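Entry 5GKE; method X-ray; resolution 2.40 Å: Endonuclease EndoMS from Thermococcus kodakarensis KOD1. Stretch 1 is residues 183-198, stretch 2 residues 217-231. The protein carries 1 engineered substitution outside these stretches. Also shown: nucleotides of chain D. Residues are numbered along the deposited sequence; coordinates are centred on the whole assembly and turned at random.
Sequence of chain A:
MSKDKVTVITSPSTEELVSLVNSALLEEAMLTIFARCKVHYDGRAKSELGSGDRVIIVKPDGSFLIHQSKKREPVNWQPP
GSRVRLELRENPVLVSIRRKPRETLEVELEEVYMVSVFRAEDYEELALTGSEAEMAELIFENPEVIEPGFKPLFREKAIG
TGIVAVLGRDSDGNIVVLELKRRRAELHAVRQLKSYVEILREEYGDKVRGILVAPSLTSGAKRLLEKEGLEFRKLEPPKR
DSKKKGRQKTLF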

# COMPACT_ATOMS: atom_id res chain seq x y z
N ARG A 183 -6.69 -12.79 7.00
CA ARG A 183 -7.54 -12.98 5.85
C ARG A 183 -7.14 -14.28 5.18
O ARG A 183 -6.19 -14.94 5.62
CB ARG A 183 -7.43 -11.78 4.90
CG ARG A 183 -6.06 -11.59 4.29
CD ARG A 183 -5.99 -10.38 3.38
NE ARG A 183 -4.99 -10.57 2.32
CZ ARG A 183 -4.69 -9.67 1.38
NH1 ARG A 183 -5.30 -8.50 1.36
NH2 ARG A 183 -3.77 -9.95 0.46
N ARG A 184 -7.84 -14.64 4.11
CA ARG A 184 -7.59 -15.88 3.41
C ARG A 184 -6.10 -16.04 3.09
O ARG A 184 -5.46 -15.14 2.57
CB ARG A 184 -8.42 -15.95 2.13
CG ARG A 184 -7.87 -16.92 1.10
CD ARG A 184 -8.82 -17.08 -0.04
NE ARG A 184 -9.98 -17.83 0.38
CZ ARG A 184 -10.47 -18.86 -0.30
NH1 ARG A 184 -9.89 -19.22 -1.44
NH2 ARG A 184 -11.53 -19.51 0.15
N ALA A 185 -5.55 -17.19 3.44
CA ALA A 185 -4.12 -17.40 3.34
C ALA A 185 -3.70 -17.79 1.93
O ALA A 185 -4.31 -18.64 1.28
CB ALA A 185 -3.68 -18.44 4.33
N GLU A 186 -2.63 -17.15 1.48
CA GLU A 186 -2.11 -17.33 0.14
C GLU A 186 -0.77 -18.09 0.15
O GLU A 186 -0.25 -18.43 1.21
CB GLU A 186 -1.94 -15.97 -0.52
CG GLU A 186 -3.22 -15.17 -0.62
CD GLU A 186 -2.99 -13.70 -0.97
OE1 GLU A 186 -2.24 -13.41 -1.93
OE2 GLU A 186 -3.57 -12.83 -0.27
N LEU A 187 -0.21 -18.32 -1.03
CA LEU A 187 1.04 -19.07 -1.17
C LEU A 187 2.16 -18.46 -0.35
O LEU A 187 2.93 -19.17 0.30
CB LEU A 187 1.48 -19.14 -2.63
CG LEU A 187 0.84 -20.23 -3.47
CD1 LEU A 187 1.29 -20.10 -4.91
CD2 LEU A 187 1.26 -21.57 -2.89
N HIS A 188 2.23 -17.13 -0.39
CA HIS A 188 3.19 -16.35 0.38
C HIS A 188 3.24 -16.83 1.84
O HIS A 188 4.32 -17.04 2.39
CB HIS A 188 2.79 -14.87 0.28
CG HIS A 188 3.57 -13.94 1.16
ND1 HIS A 188 3.03 -13.35 2.27
CD2 HIS A 188 4.84 -13.46 1.05
CE1 HIS A 188 3.93 -12.56 2.84
NE2 HIS A 188 5.04 -12.62 2.12
N ALA A 189 2.07 -17.06 2.44
CA ALA A 189 2.00 -17.44 3.85
C ALA A 189 2.62 -18.80 4.09
O ALA A 189 3.33 -19.00 5.07
CB ALA A 189 0.55 -17.43 4.34
N VAL A 190 2.34 -19.74 3.19
CA VAL A 190 2.81 -21.11 3.35
C VAL A 190 4.33 -21.18 3.17
O VAL A 190 5.00 -21.97 3.82
CB VAL A 190 2.09 -22.06 2.37
CG1 VAL A 190 2.45 -23.48 2.67
CG2 VAL A 190 0.57 -21.90 2.53
N ARG A 191 4.85 -20.31 2.30
CA ARG A 191 6.28 -20.18 2.08
C ARG A 191 6.97 -19.66 3.33
O ARG A 191 8.07 -20.10 3.66
CB ARG A 191 6.58 -19.23 0.91
CG ARG A 191 6.12 -19.71 -0.44
CD ARG A 191 6.81 -18.95 -1.57
NE ARG A 191 6.17 -19.25 -2.84
CZ ARG A 191 5.32 -18.45 -3.48
NH1 ARG A 191 5.02 -17.25 -2.99
NH2 ARG A 191 4.78 -18.85 -4.62
N GLN A 192 6.34 -18.70 3.99
CA GLN A 192 6.80 -18.23 5.29
C GLN A 192 6.87 -19.40 6.28
O GLN A 192 7.92 -19.70 6.83
CB GLN A 192 5.86 -17.14 5.82
CG GLN A 192 6.37 -15.72 5.72
CD GLN A 192 5.33 -14.70 6.21
OE1 GLN A 192 5.31 -14.29 7.39
NE2 GLN A 192 4.46 -14.31 5.31
N LEU A 193 5.73 -20.06 6.48
CA LEU A 193 5.61 -21.18 7.38
C LEU A 193 6.63 -22.29 7.10
O LEU A 193 7.31 -22.75 8.00
CB LEU A 193 4.19 -21.76 7.31
CG LEU A 193 3.93 -22.93 8.27
CD1 LEU A 193 4.26 -22.51 9.70
CD2 LEU A 193 2.48 -23.43 8.19
N LYS A 194 6.72 -22.73 5.85
CA LYS A 194 7.65 -23.78 5.46
C LYS A 194 9.07 -23.36 5.79
O LYS A 194 9.86 -24.12 6.34
CB LYS A 194 7.51 -24.09 3.97
CG LYS A 194 8.59 -24.98 3.35
CD LYS A 194 8.19 -25.43 1.95
CE LYS A 194 9.16 -26.44 1.35
NZ LYS A 194 10.46 -25.85 0.99
N SER A 195 9.38 -22.11 5.46
CA SER A 195 10.69 -21.57 5.73
C SER A 195 11.05 -21.62 7.23
O SER A 195 12.18 -21.95 7.60
CB SER A 195 10.76 -20.13 5.22
OG SER A 195 12.07 -19.62 5.29
N TYR A 196 10.08 -21.33 8.09
CA TYR A 196 10.37 -21.28 9.52
C TYR A 196 10.55 -22.69 10.05
O TYR A 196 11.45 -22.96 10.85
CB TYR A 196 9.27 -20.56 10.30
CG TYR A 196 9.05 -19.15 9.83
CD1 TYR A 196 10.11 -18.36 9.39
CD2 TYR A 196 7.76 -18.60 9.84
CE1 TYR A 196 9.90 -17.06 8.96
CE2 TYR A 196 7.53 -17.29 9.41
CZ TYR A 196 8.60 -16.54 8.97
OH TYR A 196 8.36 -15.26 8.55
N VAL A 197 9.68 -23.58 9.61
CA VAL A 197 9.71 -24.96 10.06
C VAL A 197 11.06 -25.60 9.73
O VAL A 197 11.64 -26.28 10.56
CB VAL A 197 8.58 -25.77 9.44
CG1 VAL A 197 8.84 -27.27 9.60
CG2 VAL A 197 7.26 -25.38 10.08
N GLU A 198 11.56 -25.34 8.52
CA GLU A 198 12.82 -25.92 8.10
C GLU A 198 13.96 -25.41 8.95
O GLU A 198 14.81 -26.19 9.39
CB GLU A 198 13.09 -25.62 6.62
CG GLU A 198 12.28 -26.47 5.68
CD GLU A 198 12.41 -26.05 4.22
OE1 GLU A 198 13.26 -25.18 3.91
OE2 GLU A 198 11.65 -26.60 3.39
N LEU A 217 -7.97 -20.78 3.06
CA LEU A 217 -6.81 -20.86 2.16
C LEU A 217 -7.17 -20.73 0.69
O LEU A 217 -8.25 -21.14 0.27
CB LEU A 217 -6.11 -22.21 2.32
CG LEU A 217 -5.91 -22.70 3.72
CD1 LEU A 217 -5.23 -24.05 3.67
CD2 LEU A 217 -5.04 -21.67 4.38
N THR A 218 -6.24 -20.22 -0.11
CA THR A 218 -6.39 -20.32 -1.55
C THR A 218 -6.08 -21.74 -2.00
O THR A 218 -5.48 -22.52 -1.25
CB THR A 218 -5.48 -19.36 -2.30
OG1 THR A 218 -4.10 -19.70 -2.06
CG2 THR A 218 -5.74 -17.94 -1.85
N SER A 219 -6.51 -22.08 -3.21
CA SER A 219 -6.23 -23.39 -3.78
C SER A 219 -4.75 -23.76 -3.67
O SER A 219 -4.40 -24.85 -3.20
CB SER A 219 -6.66 -23.41 -5.24
OG SER A 219 -6.15 -22.26 -5.92
N GLY A 220 -3.88 -22.86 -4.09
CA GLY A 220 -2.46 -23.15 -4.15
C GLY A 220 -1.86 -23.29 -2.78
O GLY A 220 -0.98 -24.13 -2.55
N ALA A 221 -2.31 -22.44 -1.86
CA ALA A 221 -1.86 -22.51 -0.49
C ALA A 221 -2.12 -23.90 0.09
O ALA A 221 -1.21 -24.53 0.62
CB ALA A 221 -2.54 -21.44 0.35
N LYS A 222 -3.37 -24.38 -0.00
CA LYS A 222 -3.73 -25.70 0.51
C LYS A 222 -2.93 -26.80 -0.20
O LYS A 222 -2.44 -27.74 0.42
CB LYS A 222 -5.23 -25.96 0.36
CG LYS A 222 -5.62 -27.44 0.39
CD LYS A 222 -7.13 -27.64 0.20
CE LYS A 222 -7.47 -29.10 -0.06
NZ LYS A 222 -8.25 -29.29 -1.32
N ARG A 223 -2.79 -26.64 -1.51
CA ARG A 223 -1.97 -27.55 -2.31
C ARG A 223 -0.56 -27.63 -1.73
O ARG A 223 -0.07 -28.72 -1.44
CB ARG A 223 -1.96 -27.09 -3.77
CG ARG A 223 -1.04 -27.88 -4.70
CD ARG A 223 -1.45 -27.72 -6.17
NE ARG A 223 -1.29 -26.35 -6.67
CZ ARG A 223 -2.29 -25.60 -7.13
NH1 ARG A 223 -3.53 -26.09 -7.16
NH2 ARG A 223 -2.06 -24.37 -7.57
N LEU A 224 0.08 -26.49 -1.55
CA LEU A 224 1.45 -26.45 -1.01
C LEU A 224 1.54 -26.87 0.45
O LEU A 224 2.52 -27.47 0.87
CB LEU A 224 2.01 -25.05 -1.17
CG LEU A 224 3.43 -24.83 -0.66
CD1 LEU A 224 4.38 -25.88 -1.24
CD2 LEU A 224 3.86 -23.44 -1.05
N LEU A 225 0.52 -26.52 1.22
CA LEU A 225 0.47 -26.88 2.62
C LEU A 225 0.54 -28.39 2.75
O LEU A 225 1.42 -28.93 3.41
CB LEU A 225 -0.80 -26.35 3.27
CG LEU A 225 -0.80 -26.35 4.79
CD1 LEU A 225 0.08 -25.22 5.29
CD2 LEU A 225 -2.22 -26.21 5.34
N GLU A 226 -0.41 -29.05 2.10
CA GLU A 226 -0.55 -30.49 2.18
C GLU A 226 0.68 -31.22 1.67
O GLU A 226 1.16 -32.15 2.30
CB GLU A 226 -1.78 -30.93 1.40
CG GLU A 226 -3.07 -30.50 2.05
CD GLU A 226 -4.28 -30.77 1.19
OE1 GLU A 226 -4.10 -31.01 -0.03
OE2 GLU A 226 -5.41 -30.74 1.72
N LYS A 227 1.19 -30.77 0.53
CA LYS A 227 2.38 -31.37 -0.04
C LYS A 227 3.51 -31.39 0.98
O LYS A 227 4.23 -32.35 1.10
CB LYS A 227 2.81 -30.61 -1.30
CG LYS A 227 4.28 -30.82 -1.73
CD LYS A 227 4.59 -30.12 -3.07
CE LYS A 227 6.09 -30.08 -3.37
NZ LYS A 227 6.87 -29.18 -2.46
N GLU A 228 3.64 -30.32 1.76
CA GLU A 228 4.79 -30.21 2.63
C GLU A 228 4.55 -30.81 4.01
O GLU A 228 5.39 -30.70 4.89
CB GLU A 228 5.20 -28.75 2.76
CG GLU A 228 6.04 -28.31 1.59
CD GLU A 228 7.30 -29.11 1.47
OE1 GLU A 228 7.75 -29.36 0.33
OE2 GLU A 228 7.87 -29.49 2.53
N GLY A 229 3.39 -31.43 4.18
CA GLY A 229 3.01 -31.99 5.47
C GLY A 229 2.83 -30.93 6.55
O GLY A 229 3.29 -31.10 7.67
N LEU A 230 2.16 -29.84 6.21
CA LEU A 230 1.94 -28.75 7.16
C LEU A 230 0.45 -28.70 7.49
O LEU A 230 -0.36 -29.22 6.73
CB LEU A 230 2.44 -27.42 6.59
CG LEU A 230 3.96 -27.30 6.51
CD1 LEU A 230 4.38 -26.01 5.85
CD2 LEU A 230 4.55 -27.36 7.89
N GLU A 231 0.10 -28.15 8.64
CA GLU A 231 -1.29 -28.20 9.08
C GLU A 231 -2.03 -26.88 8.93
O GLU A 231 -1.44 -25.85 8.62
CB GLU A 231 -1.35 -28.66 10.53
CG GLU A 231 -0.71 -30.00 10.78
CD GLU A 231 -0.47 -30.26 12.26
OE1 GLU A 231 0.70 -30.47 12.64
OE2 GLU A 231 -1.46 -30.25 13.03
P DA D 3 -8.82 -18.54 -4.35
OP1 DA D 3 -8.68 -19.93 -3.90
OP2 DA D 3 -8.78 -17.42 -3.38
O5' DA D 3 -7.70 -18.30 -5.44
C5' DA D 3 -7.36 -19.34 -6.31
C4' DA D 3 -6.19 -18.94 -7.18
O4' DA D 3 -6.47 -17.67 -7.82
C3' DA D 3 -4.86 -18.74 -6.43
O3' DA D 3 -3.80 -19.24 -7.23
C2' DA D 3 -4.78 -17.22 -6.28
C1' DA D 3 -5.38 -16.79 -7.61
N9 DA D 3 -5.88 -15.42 -7.66
C8 DA D 3 -6.82 -14.84 -6.85
N7 DA D 3 -7.10 -13.59 -7.16
C5 DA D 3 -6.29 -13.34 -8.26
C6 DA D 3 -6.12 -12.20 -9.07
N6 DA D 3 -6.77 -11.05 -8.87
N1 DA D 3 -5.24 -12.28 -10.09
C2 DA D 3 -4.58 -13.43 -10.28
N3 DA D 3 -4.66 -14.57 -9.59
C4 DA D 3 -5.54 -14.46 -8.58
P DG D 5 3.24 -16.48 -6.56
OP1 DG D 5 4.38 -17.25 -7.12
OP2 DG D 5 2.85 -16.67 -5.16
O5' DG D 5 3.55 -14.93 -6.80
C5' DG D 5 3.88 -14.47 -8.10
C4' DG D 5 3.87 -12.95 -8.16
O4' DG D 5 2.53 -12.46 -7.85
C3' DG D 5 4.81 -12.26 -7.16
O3' DG D 5 5.41 -11.15 -7.79
C2' DG D 5 3.85 -11.81 -6.06
C1' DG D 5 2.65 -11.43 -6.91
N9 DG D 5 1.41 -11.28 -6.15
C8 DG D 5 0.97 -12.05 -5.11
N7 DG D 5 -0.18 -11.65 -4.62
C5 DG D 5 -0.50 -10.54 -5.38
C6 DG D 5 -1.62 -9.67 -5.32
O6 DG D 5 -2.59 -9.73 -4.56
N1 DG D 5 -1.55 -8.66 -6.28
C2 DG D 5 -0.53 -8.51 -7.18
N2 DG D 5 -0.62 -7.48 -8.04
N3 DG D 5 0.52 -9.32 -7.25
C4 DG D 5 0.47 -10.30 -6.33
P DC D 4 -2.49 -19.87 -6.56
OP1 DC D 4 -2.06 -21.03 -7.39
OP2 DC D 4 -2.81 -20.05 -5.13
O5' DC D 4 -1.40 -18.71 -6.73
C5' DC D 4 -0.89 -18.42 -8.00
C4' DC D 4 -0.36 -17.00 -8.09
O4' DC D 4 -1.44 -16.05 -7.98
C3' DC D 4 0.64 -16.58 -7.01
O3' DC D 4 1.96 -16.77 -7.50
C2' DC D 4 0.32 -15.08 -6.77
C1' DC D 4 -0.85 -14.81 -7.73
N1 DC D 4 -1.89 -13.88 -7.21
C2 DC D 4 -2.12 -12.66 -7.86
O2 DC D 4 -1.44 -12.38 -8.85
N3 DC D 4 -3.09 -11.82 -7.38
C4 DC D 4 -3.80 -12.18 -6.30
N4 DC D 4 -4.75 -11.33 -5.86
C5 DC D 4 -3.58 -13.42 -5.63
C6 DC D 4 -2.63 -14.23 -6.11

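Two helices, 187-198 and 219-227, run side by side in nearly the same direction, 21° apart and 8.6 Å at closest approach, and the segments leading into them are joined through their backbones. The two stretches together bury 805 Å² against each other.

The polar link across the contact is a backbone one. Ala185 and Leu217 form a single beta bridge, in which Thr218 N donates a hydrogen bond to Ala185 O (2.9 Å, nearly straight at 163°). Leu217 CA also approaches Ala185 O at 3.5 Å, a CA-H...O contact, so one carbonyl serves both residues. At this bridge the small side chain of Ala185 rests its CB 3.5 Å from Leu217 CD2. Ala221 CB packs 3.4 Å from Ala185 O, a methyl group set against backbone.

Beyond the bridge the contact is apolar. Val190, its CA-to-CB bond pointing toward the second helix, has the largest area covered by the other stretch (79 Å²): its CG2 meets Ala221 CB at 3.8 Å, while its CG1 lies 3.7 Å from Leu224 CG and 3.9 Å from Leu225 CD1. Branching at CB lets this short side chain address several neighbours at once. Leu187 starts out sideways, but its longer side chain brings CD2 to within 3.7 Å of Leu224 CD2 and 3.4 Å of Gly220 O. Further along, the loop after the second helix supplies Leu230. Its CD1 reaches Leu193 CG at 3.9 Å, and its CD2 reaches Val197 CG2 at 4.0 Å. Gly229 suits the turn before it: its positive phi, which favours glycine, belongs to a Schellman motif at the end of the helix.

Charged side chains border the apolar packing. Lys194 lays its aliphatic part beside Leu230, with Lys194 CB 4.1 Å from Leu230 CD1. Its amine forms a salt bridge within its own helix, Lys194 NZ to Glu198 OE2 at 2.8 Å. Glu228 is near, but Lys194 NZ and Glu228 OE1 are 4.5 Å apart, beyond a salt bridge.

Both stretches also contact the DNA backbone. Thr218 caps its helix by accepting from Ala221 N at OG1 (3.3 Å), and the same OG1 gives a weak hydrogen bond to OP2 of DC4 (3.3 Å). Ser219 N donates to OP1 of DA3 at 3.1 Å, the phosphate meeting a free amide at the helix start. From the first helix, Arg191 NH1 and NH2 both donate to OP2 of DG5 (3.1 and 3.0 Å). Gly220 suits its place because a CB there would clash with OP2 of DC4.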